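Long-range contacts in salicylaldehyde dehydrogenase NahF (Pseudomonas putida, PDB 4JZ6), which binds salicylaldehyde and probably oxidises it to salicylate with NAD+ and water, a step in naphthalene degradation: residues A[157-162]-A[240-245]; A[264-269]-A[469-474]. All coordinates share one frame; numbering follows the deposited sequence.

Contact 1 (A[157-162]-A[240-245]); sequences GPILSI and RINFTG. With SO4 (sulfate ion), chain D.
N242 ND2 gives its N-H to S161 OG at 2.8 Å, nearly straight at 173° and within the amide plane of the asparagine. S161 OG is held a second time, by A175 O of helix 170-181, which ties the strand pair to the helix covering it. The asparagine amide sits over strand 159-162 because its CG stands between the backbone N and the carbonyl carbon (chi1 61°). Its OD1 faces a water 2.8 Å away that is also hydrogen-bonded to I162 O. Between the strands themselves the backbones run parallel: L160 N binds R240 O, L160 O takes N242 N at 2.9 Å, and I162 N reaches N242 O in an almost linear bond (178°). T244 N closes the row on I162 O, a longer bond of 3.3 Å. These are the two middle strands of the Rossmann-like sheet that binds NAD in aldehyde dehydrogenases, with strands 186-189 and 264-267 on their outer flanks. On the face of S161 and N242 lies helix 170-181, which T244 also touches; on the face of I241 and F243 lies helix 247-259. There I162 CG2 meets F243 CD1 at 3.6 Å, and L160 CD2 lies 4.0 Å from I241 CG2, the two side chains running side by side. At the start of the pair R240 leads away from the strands, and its NE and NH2 hydrogen-bond a sulfate, probably from the crystallisation liquor, that the backbone N of K467 of the second subunit also binds.

Contact 2 (A[264-269]-A[469-474]); sequences CLLELG and TGYGRF. With EDO (1,2-ethanediol), chain K.
T469 OG1 has two partners: it donates to G269 O at 2.9 Å, nearly in line with that carbonyl, and accepts a hydrogen bond from G423 N. The T469 carbonyl binds back, taking L268 N at 2.7 Å, although the donor is tilted 30° from the carbonyl plane. Further along, L266 N bonds to Y471 O at 2.8 Å; the return bond from Y471 N to L266 O is weak, and a water hydrogen-bonded to both L266 O and G472 O adds a further bridge. Residues 470-471 form a short, weakly bonded antiparallel strand at the edge of the otherwise parallel Rossmann-like sheet. The LELGG signature of the aldehyde dehydrogenases begins at L266, in the last half of strand 264-267, and runs on into the turn; E267 in it is the predicted active-site residue. Its side chain starts away from segment 469-474, but bends at chi2 (85°) and brings OE2 to 3.4 Å from F474 CD2, its carboxylate plane 37° from the ring. L265 meets the same phenyl group face-on: CD1 stands 4.1 Å from the ring centroid, almost on its normal, in a CH-pi contact. Y471 lies alongside L266, whose CD2 packs closely on the phenol end, 3.4 Å from Y471 CZ, while C264 O approaches the ring edge in plane, 3.2 Å from Y471 CE1. With K262 and R263, C264 and Y471 line a bound salicylaldehyde, and L261 of the second subunit packs on L266, L268 and Y471. R473 curls back so that NE reaches G472 O from above the carbonyl plane, and one face of its guanidinium is covered by C1 of an ethanediol, probably from the crystallisation liquor, whose O1 accepts G472 N.

How the contacts relate
The two contacts are neighbours in one sheet, their centres 11 Å apart: strand 240-244 of contact 1 runs directly beside strand 264-267 of contact 2, with I241 O 2.7 Å from L265 N and F243 N 2.8 Å from L265 O, both probable hydrogen bonds. Side chains meet across this join too, N242 OD1 lying 3.4 Å from F474 CZ and T244 OG1 3.3 Å from E267 CB. Contact 1 therefore flanks the predicted active-site glutamate. Side chain to ligand, T244 is about 6 Å from a bound salicylaldehyde, and Y471 about 3 Å from one. One salicylaldehyde site includes C301, N166 and Y463; the other, at contact 2, includes C264 and Y471.

Contact 1 (A[157-162]-A[240-245])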
# COMPACT_ATOMS: atom_id res chain seq x y z
N GLY A 157 -13.55 0.21 -7.83
CA GLY A 157 -13.69 0.32 -9.26
C GLY A 157 -13.05 -0.89 -9.91
O GLY A 157 -12.82 -1.89 -9.24
N PRO A 158 -12.77 -0.81 -11.22
CA PRO A 158 -12.11 -1.93 -11.91
C PRO A 158 -10.74 -2.25 -11.32
O PRO A 158 -9.89 -1.36 -11.20
CB PRO A 158 -11.98 -1.42 -13.35
CG PRO A 158 -13.12 -0.47 -13.50
CD PRO A 158 -13.24 0.22 -12.17
N ILE A 159 -10.54 -3.51 -10.94
CA ILE A 159 -9.26 -3.97 -10.43
C ILE A 159 -8.52 -4.79 -11.49
O ILE A 159 -9.12 -5.65 -12.14
CB ILE A 159 -9.43 -4.81 -9.14
CG1 ILE A 159 -9.33 -3.93 -7.89
CG2 ILE A 159 -8.33 -5.84 -9.01
CD1 ILE A 159 -10.24 -2.75 -7.87
N LEU A 160 -7.24 -4.52 -11.68
CA LEU A 160 -6.41 -5.35 -12.54
C LEU A 160 -5.77 -6.49 -11.74
O LEU A 160 -4.93 -6.24 -10.87
CB LEU A 160 -5.31 -4.52 -13.20
CG LEU A 160 -4.30 -5.33 -14.01
CD1 LEU A 160 -5.01 -6.08 -15.13
CD2 LEU A 160 -3.22 -4.42 -14.57
N SER A 161 -6.18 -7.72 -12.03
CA SER A 161 -5.67 -8.90 -11.33
C SER A 161 -4.79 -9.75 -12.24
O SER A 161 -5.28 -10.37 -13.19
CB SER A 161 -6.81 -9.77 -10.80
OG SER A 161 -7.60 -9.07 -9.87
N ILE A 162 -3.49 -9.77 -11.96
CA ILE A 162 -2.56 -10.58 -12.75
C ILE A 162 -2.17 -11.84 -11.98
O ILE A 162 -1.68 -11.77 -10.85
CB ILE A 162 -1.34 -9.76 -13.16
CG1 ILE A 162 -1.78 -8.61 -14.07
CG2 ILE A 162 -0.32 -10.64 -13.88
CD1 ILE A 162 -0.68 -7.61 -14.41
N ARG A 240 -6.87 -0.08 -9.14
CA ARG A 240 -5.82 -0.72 -8.36
C ARG A 240 -5.35 -1.99 -9.05
O ARG A 240 -6.02 -2.51 -9.94
CB ARG A 240 -6.28 -1.02 -6.93
CG ARG A 240 -6.51 0.22 -6.08
CD ARG A 240 -7.06 -0.11 -4.69
NE ARG A 240 -7.44 1.11 -3.97
CZ ARG A 240 -7.91 1.14 -2.72
NH1 ARG A 240 -8.06 0.02 -2.03
NH2 ARG A 240 -8.22 2.31 -2.17
N ILE A 241 -4.18 -2.47 -8.64
CA ILE A 241 -3.57 -3.63 -9.28
C ILE A 241 -3.06 -4.61 -8.24
O ILE A 241 -2.38 -4.21 -7.28
CB ILE A 241 -2.37 -3.21 -10.15
CG1 ILE A 241 -2.79 -2.16 -11.18
CG2 ILE A 241 -1.77 -4.41 -10.85
CD1 ILE A 241 -2.01 -0.89 -11.10
N ASN A 242 -3.40 -5.88 -8.41
CA ASN A 242 -2.74 -6.94 -7.65
C ASN A 242 -1.92 -7.81 -8.60
O ASN A 242 -2.39 -8.20 -9.67
CB ASN A 242 -3.74 -7.78 -6.85
CG ASN A 242 -4.76 -8.49 -7.72
OD1 ASN A 242 -4.66 -9.68 -7.98
ND2 ASN A 242 -5.75 -7.74 -8.19
N PHE A 243 -0.67 -8.06 -8.22
CA PHE A 243 0.22 -8.87 -9.03
C PHE A 243 0.83 -10.00 -8.22
O PHE A 243 1.37 -9.78 -7.14
CB PHE A 243 1.34 -8.03 -9.62
CG PHE A 243 2.35 -8.83 -10.39
CD1 PHE A 243 2.14 -9.11 -11.74
CD2 PHE A 243 3.50 -9.31 -9.78
CE1 PHE A 243 3.05 -9.85 -12.46
CE2 PHE A 243 4.42 -10.06 -10.49
CZ PHE A 243 4.20 -10.33 -11.83
N THR A 244 0.76 -11.21 -8.77
CA THR A 244 1.41 -12.35 -8.15
C THR A 244 2.36 -12.94 -9.18
O THR A 244 1.98 -13.22 -10.31
CB THR A 244 0.38 -13.39 -7.68
OG1 THR A 244 -0.45 -12.82 -6.65
CG2 THR A 244 1.08 -14.63 -7.11
N GLY A 245 3.62 -13.08 -8.78
CA GLY A 245 4.67 -13.50 -9.69
C GLY A 245 6.05 -13.12 -9.19
O GLY A 245 6.22 -12.80 -8.02
S SO4 D . -7.42 4.48 -5.12
O1 SO4 D . -6.03 4.53 -4.68
O2 SO4 D . -8.28 4.87 -4.01
O3 SO4 D . -7.62 5.40 -6.25
O4 SO4 D . -7.74 3.12 -5.55
O HOH W 1 -2.53 -11.41 -8.43

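Contact 2 (A[264-269]-A[469-474])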
# COMPACT_ATOMS: atom_id res chain seq x y z
N CYS A 264 -0.68 -0.90 -5.41
CA CYS A 264 -0.44 -2.29 -5.79
C CYS A 264 -0.51 -3.24 -4.61
O CYS A 264 -0.03 -2.94 -3.52
CB CYS A 264 0.91 -2.42 -6.48
SG CYS A 264 0.95 -1.67 -8.12
N LEU A 265 -1.11 -4.40 -4.85
CA LEU A 265 -0.97 -5.53 -3.95
C LEU A 265 0.05 -6.45 -4.61
O LEU A 265 -0.22 -7.05 -5.66
CB LEU A 265 -2.30 -6.24 -3.76
CG LEU A 265 -2.48 -7.10 -2.51
CD1 LEU A 265 -3.94 -7.51 -2.39
CD2 LEU A 265 -1.60 -8.34 -2.53
N LEU A 266 1.23 -6.55 -4.01
CA LEU A 266 2.35 -7.30 -4.58
C LEU A 266 2.62 -8.59 -3.82
O LEU A 266 2.96 -8.56 -2.63
CB LEU A 266 3.61 -6.43 -4.62
CG LEU A 266 3.93 -5.77 -5.96
CD1 LEU A 266 2.68 -5.59 -6.83
CD2 LEU A 266 4.66 -4.45 -5.74
N GLU A 267 2.48 -9.71 -4.52
CA GLU A 267 2.64 -11.02 -3.92
C GLU A 267 3.76 -11.73 -4.66
O GLU A 267 3.52 -12.42 -5.65
CB GLU A 267 1.33 -11.80 -4.04
CG GLU A 267 1.11 -12.83 -2.95
CD GLU A 267 0.48 -12.24 -1.71
OE1 GLU A 267 0.85 -12.67 -0.60
OE2 GLU A 267 -0.40 -11.36 -1.84
N LEU A 268 4.98 -11.56 -4.18
CA LEU A 268 6.16 -11.89 -4.96
C LEU A 268 6.95 -13.08 -4.43
O LEU A 268 6.40 -13.92 -3.72
CB LEU A 268 7.08 -10.67 -5.08
CG LEU A 268 6.30 -9.40 -5.45
CD1 LEU A 268 7.22 -8.21 -5.51
CD2 LEU A 268 5.58 -9.59 -6.77
N GLY A 269 8.23 -13.13 -4.78
CA GLY A 269 9.05 -14.31 -4.52
C GLY A 269 9.29 -14.62 -3.06
O GLY A 269 9.03 -13.80 -2.17
N THR A 469 9.32 -9.85 -1.09
CA THR A 469 8.09 -10.62 -1.29
C THR A 469 6.93 -9.69 -1.66
O THR A 469 5.89 -10.12 -2.15
CB THR A 469 7.77 -11.51 -0.06
OG1 THR A 469 8.93 -12.26 0.31
CG2 THR A 469 6.64 -12.48 -0.36
N GLY A 470 7.13 -8.39 -1.45
CA GLY A 470 6.14 -7.40 -1.83
C GLY A 470 5.48 -6.72 -0.65
O GLY A 470 6.08 -6.53 0.40
N TYR A 471 4.22 -6.35 -0.84
CA TYR A 471 3.43 -5.75 0.22
C TYR A 471 1.95 -5.90 -0.11
O TYR A 471 1.59 -6.25 -1.23
CB TYR A 471 3.79 -4.27 0.39
CG TYR A 471 4.00 -3.53 -0.91
CD1 TYR A 471 2.92 -3.20 -1.72
CD2 TYR A 471 5.27 -3.13 -1.31
CE1 TYR A 471 3.10 -2.51 -2.91
CE2 TYR A 471 5.47 -2.44 -2.50
CZ TYR A 471 4.37 -2.13 -3.29
OH TYR A 471 4.54 -1.44 -4.47
N GLY A 472 1.09 -5.63 0.86
CA GLY A 472 -0.32 -5.89 0.68
C GLY A 472 -0.64 -7.29 1.13
O GLY A 472 0.24 -8.02 1.57
N ARG A 473 -1.90 -7.69 1.00
CA ARG A 473 -2.31 -8.97 1.56
C ARG A 473 -3.61 -9.54 0.96
O ARG A 473 -4.61 -8.84 0.84
CB ARG A 473 -2.45 -8.83 3.08
CG ARG A 473 -1.87 -9.99 3.87
CD ARG A 473 -0.65 -9.58 4.69
NE ARG A 473 0.53 -9.31 3.87
CZ ARG A 473 1.76 -9.15 4.34
NH1 ARG A 473 2.76 -8.90 3.50
NH2 ARG A 473 2.01 -9.25 5.64
N PHE A 474 -3.56 -10.82 0.59
CA PHE A 474 -4.78 -11.56 0.26
C PHE A 474 -5.24 -12.32 1.51
O PHE A 474 -4.47 -12.44 2.48
CB PHE A 474 -4.55 -12.55 -0.88
CG PHE A 474 -4.64 -11.94 -2.25
CD1 PHE A 474 -5.85 -11.46 -2.74
CD2 PHE A 474 -3.52 -11.88 -3.07
CE1 PHE A 474 -5.93 -10.91 -4.02
CE2 PHE A 474 -3.59 -11.33 -4.34
CZ PHE A 474 -4.80 -10.84 -4.82
C1 EDO K . 0.87 -5.51 4.71
O1 EDO K . 1.73 -4.88 3.74
C2 EDO K . -0.58 -5.04 4.52
O2 EDO K . -1.38 -5.37 5.66
O HOH W 2 2.47 -9.74 0.20